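PDB 4M0N: DUF4974 domain-containing protein, which is a putative anti-sigma factor of the FecR family, probably restraining a partner sigma factor, and is represented here by a C-terminal portion of the longer protein. Local coordinates for residues Q157-I167 / F190-N200. The protein carries 1 engineered substitution. Residues are numbered along the deposited sequence; the frame is centred on the assembly and turned at random.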
# COMPACT_ATOMS: atom_id res chain seq x y z
N GLN A 157 -6.00 3.44 10.42
CA GLN A 157 -7.18 3.64 11.29
C GLN A 157 -8.43 2.98 10.70
O GLN A 157 -9.54 3.28 11.15
CB GLN A 157 -7.46 5.14 11.49
CG GLN A 157 -6.34 5.92 12.18
CD GLN A 157 -5.26 6.41 11.24
OE1 GLN A 157 -5.51 6.72 10.07
NE2 GLN A 157 -4.03 6.49 11.74
N GLY A 158 -8.24 2.10 9.72
CA GLY A 158 -9.33 1.40 9.06
C GLY A 158 -10.02 2.18 7.95
O GLY A 158 -11.12 1.84 7.54
N GLY A 159 -9.37 3.21 7.44
CA GLY A 159 -9.88 3.93 6.30
C GLY A 159 -9.43 3.36 4.96
O GLY A 159 -8.45 2.61 4.86
N LEU A 160 -10.20 3.69 3.95
CA LEU A 160 -9.87 3.50 2.55
C LEU A 160 -9.83 4.87 1.91
O LEU A 160 -10.63 5.73 2.23
CB LEU A 160 -10.95 2.67 1.84
CG LEU A 160 -11.07 1.22 2.30
CD1 LEU A 160 -12.36 0.60 1.79
CD2 LEU A 160 -9.86 0.41 1.86
N TYR A 161 -8.86 5.07 1.02
CA TYR A 161 -8.78 6.32 0.29
C TYR A 161 -8.51 6.00 -1.17
O TYR A 161 -7.50 5.34 -1.50
CB TYR A 161 -7.64 7.17 0.86
CG TYR A 161 -7.31 8.40 0.04
CD1 TYR A 161 -8.29 9.32 -0.31
CD2 TYR A 161 -6.01 8.63 -0.38
CE1 TYR A 161 -7.97 10.46 -1.04
CE2 TYR A 161 -5.69 9.76 -1.11
CZ TYR A 161 -6.66 10.67 -1.43
OH TYR A 161 -6.34 11.79 -2.16
N PHE A 162 -9.40 6.46 -2.04
CA PHE A 162 -9.24 6.27 -3.47
C PHE A 162 -9.23 7.63 -4.12
O PHE A 162 -10.07 8.47 -3.84
CB PHE A 162 -10.35 5.39 -4.05
CG PHE A 162 -10.52 4.08 -3.31
CD1 PHE A 162 -9.44 3.22 -3.13
CD2 PHE A 162 -11.76 3.71 -2.81
CE1 PHE A 162 -9.59 2.01 -2.45
CE2 PHE A 162 -11.91 2.51 -2.14
CZ PHE A 162 -10.84 1.66 -1.96
N ASN A 163 -8.23 7.85 -4.95
CA ASN A 163 -8.14 9.09 -5.70
C ASN A 163 -7.78 8.70 -7.12
O ASN A 163 -6.62 8.45 -7.41
CB ASN A 163 -7.10 10.01 -5.08
CG ASN A 163 -6.96 11.33 -5.84
OD1 ASN A 163 -7.87 11.75 -6.57
ND2 ASN A 163 -5.83 11.98 -5.66
N ARG A 164 -8.79 8.64 -7.98
CA ARG A 164 -8.61 8.14 -9.35
C ARG A 164 -7.89 6.79 -9.33
O ARG A 164 -6.98 6.50 -10.12
CB ARG A 164 -7.87 9.16 -10.22
CG ARG A 164 -8.11 8.95 -11.71
CD ARG A 164 -7.58 10.10 -12.56
NE ARG A 164 -8.12 9.99 -13.92
CZ ARG A 164 -7.69 9.14 -14.85
NH1 ARG A 164 -6.69 8.30 -14.60
NH2 ARG A 164 -8.27 9.13 -16.05
N THR A 165 -8.31 5.95 -8.38
CA THR A 165 -7.72 4.65 -8.24
C THR A 165 -8.38 3.70 -9.20
O THR A 165 -9.61 3.65 -9.27
CB THR A 165 -7.91 4.13 -6.80
OG1 THR A 165 -7.34 5.06 -5.89
CG2 THR A 165 -7.25 2.78 -6.62
N PRO A 166 -7.59 2.92 -9.96
CA PRO A 166 -8.23 1.96 -10.84
C PRO A 166 -9.04 0.91 -10.07
O PRO A 166 -8.59 0.46 -9.02
CB PRO A 166 -7.05 1.29 -11.55
CG PRO A 166 -5.94 2.27 -11.45
CD PRO A 166 -6.13 2.94 -10.14
N ILE A 167 -10.21 0.55 -10.60
CA ILE A 167 -11.10 -0.43 -9.97
C ILE A 167 -10.37 -1.76 -9.67
O ILE A 167 -10.59 -2.35 -8.62
CB ILE A 167 -12.43 -0.62 -10.76
CG1 ILE A 167 -13.41 -1.54 -10.02
CG2 ILE A 167 -12.18 -1.17 -12.16
CD1 ILE A 167 -13.84 -1.06 -8.66
N PHE A 190 -14.20 -3.09 -17.27
CA PHE A 190 -13.97 -2.38 -16.00
C PHE A 190 -12.84 -1.36 -16.14
O PHE A 190 -11.72 -1.60 -15.69
CB PHE A 190 -13.67 -3.36 -14.87
CG PHE A 190 -14.88 -4.12 -14.39
CD1 PHE A 190 -15.76 -3.55 -13.48
CD2 PHE A 190 -15.13 -5.40 -14.85
CE1 PHE A 190 -16.87 -4.24 -13.04
CE2 PHE A 190 -16.25 -6.10 -14.42
CZ PHE A 190 -17.12 -5.52 -13.51
N ASP A 191 -13.16 -0.24 -16.76
CA ASP A 191 -12.19 0.81 -17.05
C ASP A 191 -12.28 1.95 -16.03
O ASP A 191 -11.75 3.03 -16.25
CB ASP A 191 -12.45 1.36 -18.46
CG ASP A 191 -11.19 1.74 -19.20
OD1 ASP A 191 -10.44 2.63 -18.72
OD2 ASP A 191 -10.96 1.17 -20.30
N ASP A 192 -12.93 1.69 -14.90
CA ASP A 192 -13.32 2.76 -13.99
C ASP A 192 -12.17 3.21 -13.08
O ASP A 192 -11.27 2.44 -12.74
CB ASP A 192 -14.49 2.32 -13.11
CG ASP A 192 -15.62 1.70 -13.92
OD1 ASP A 192 -15.45 0.57 -14.41
OD2 ASP A 192 -16.68 2.36 -14.04
N TYR A 193 -12.22 4.49 -12.71
CA TYR A 193 -11.32 5.04 -11.71
C TYR A 193 -12.18 5.49 -10.53
O TYR A 193 -13.23 6.11 -10.71
CB TYR A 193 -10.52 6.20 -12.29
CG TYR A 193 -9.57 5.75 -13.38
CD1 TYR A 193 -8.45 4.99 -13.06
CD2 TYR A 193 -9.79 6.09 -14.72
CE1 TYR A 193 -7.58 4.56 -14.04
CE2 TYR A 193 -8.91 5.66 -15.71
CZ TYR A 193 -7.81 4.90 -15.37
OH TYR A 193 -6.92 4.47 -16.32
N ILE A 194 -11.74 5.14 -9.32
CA ILE A 194 -12.54 5.36 -8.13
C ILE A 194 -12.02 6.51 -7.29
O ILE A 194 -10.79 6.69 -7.12
CB ILE A 194 -12.60 4.08 -7.27
CG1 ILE A 194 -13.02 2.88 -8.12
CG2 ILE A 194 -13.50 4.27 -6.06
CD1 ILE A 194 -14.39 2.97 -8.75
N TYR A 195 -12.96 7.28 -6.76
CA TYR A 195 -12.68 8.38 -5.84
C TYR A 195 -13.48 8.18 -4.57
O TYR A 195 -14.62 7.71 -4.61
CB TYR A 195 -13.09 9.72 -6.46
CG TYR A 195 -12.35 10.08 -7.73
CD1 TYR A 195 -12.73 9.52 -8.96
CD2 TYR A 195 -11.30 10.98 -7.72
CE1 TYR A 195 -12.06 9.84 -10.12
CE2 TYR A 195 -10.62 11.32 -8.88
CZ TYR A 195 -11.00 10.74 -10.08
OH TYR A 195 -10.32 11.08 -11.23
N GLY A 196 -12.89 8.55 -3.44
CA GLY A 196 -13.63 8.59 -2.18
C GLY A 196 -12.81 8.18 -0.98
O GLY A 196 -11.73 7.62 -1.10
N GLU A 197 -13.34 8.52 0.19
CA GLU A 197 -12.75 8.18 1.47
C GLU A 197 -13.82 7.49 2.26
O GLU A 197 -14.95 7.97 2.32
CB GLU A 197 -12.33 9.44 2.25
CG GLU A 197 -11.17 10.19 1.65
CD GLU A 197 -10.95 11.50 2.36
OE1 GLU A 197 -10.68 11.46 3.58
OE2 GLU A 197 -11.09 12.56 1.70
N HIS A 198 -13.46 6.37 2.87
CA HIS A 198 -14.41 5.55 3.61
C HIS A 198 -13.79 5.20 4.94
O HIS A 198 -12.75 4.58 4.98
CB HIS A 198 -14.72 4.28 2.83
CG HIS A 198 -15.18 4.53 1.43
ND1 HIS A 198 -16.49 4.83 1.12
CD2 HIS A 198 -14.52 4.52 0.25
CE1 HIS A 198 -16.61 5.01 -0.18
NE2 HIS A 198 -15.42 4.83 -0.74
N ASP A 199 -14.46 5.57 6.03
CA ASP A 199 -13.91 5.45 7.37
C ASP A 199 -14.54 4.25 8.04
O ASP A 199 -15.66 4.33 8.54
CB ASP A 199 -14.19 6.75 8.16
CG ASP A 199 -13.88 6.66 9.66
OD1 ASP A 199 -13.03 5.83 10.07
OD2 ASP A 199 -14.48 7.45 10.43
N ASN A 200 -13.81 3.14 8.06
CA ASN A 200 -14.20 1.94 8.78
C ASN A 200 -15.56 1.43 8.33
O ASN A 200 -16.36 1.00 9.16
CB ASN A 200 -14.23 2.22 10.29
CG ASN A 200 -12.85 2.20 10.88
OD1 ASN A 200 -12.30 1.13 11.10
ND2 ASN A 200 -12.24 3.36 11.03
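R164 lays its guanidinium over one face of the Y193 ring, the planes 28° apart and CZ 4.0 Å from the ring centroid: a cation-pi stack. With CG anti to the backbone N (chi1 -158°) and the chain extended to NE, the arginine spans the distance to that ring. Its backbone N sits over one face of the Y195 ring, toward the rim, while CB and CG pass the hydroxyl end, Y195 OH lying 3.1 Å from R164 CG. Long, amphipathic side chains suit this partly solvent-exposed side. Y161 and E197 lie side by side, Y161 CD1 3.6 Å from E197 CG; Y161 OH hydrogen-bonds E147, and E197 forms a salt bridge with K151.

The face carrying L160, F162 and I194 is largely apolar. F162 CD2 touches I194 CG2 at 3.7 Å, and the H198 side chain crosses that of F162 at about a right angle. I167 CD1 meets I194 CG1 at 4.1 Å. An alanine in place of I194 is likely to open a gap between F162 and I167, leaving the phenyl ring freer to shift.

Two residues, R164 and T165, oppose I194: a G1 beta bulge in which R164 takes the positive phi usually left to glycine, and T165 N donates to I194 O (2.9 Å). At G196 (phi 144°) a CB would jam against Y195 O and crowd H198 NE2. Helices 167-178 and 203-214 back this bulged two-stranded antiparallel sheet of the FecR C-terminal domain, its strands joined through helix 167-178 and strand 182-184.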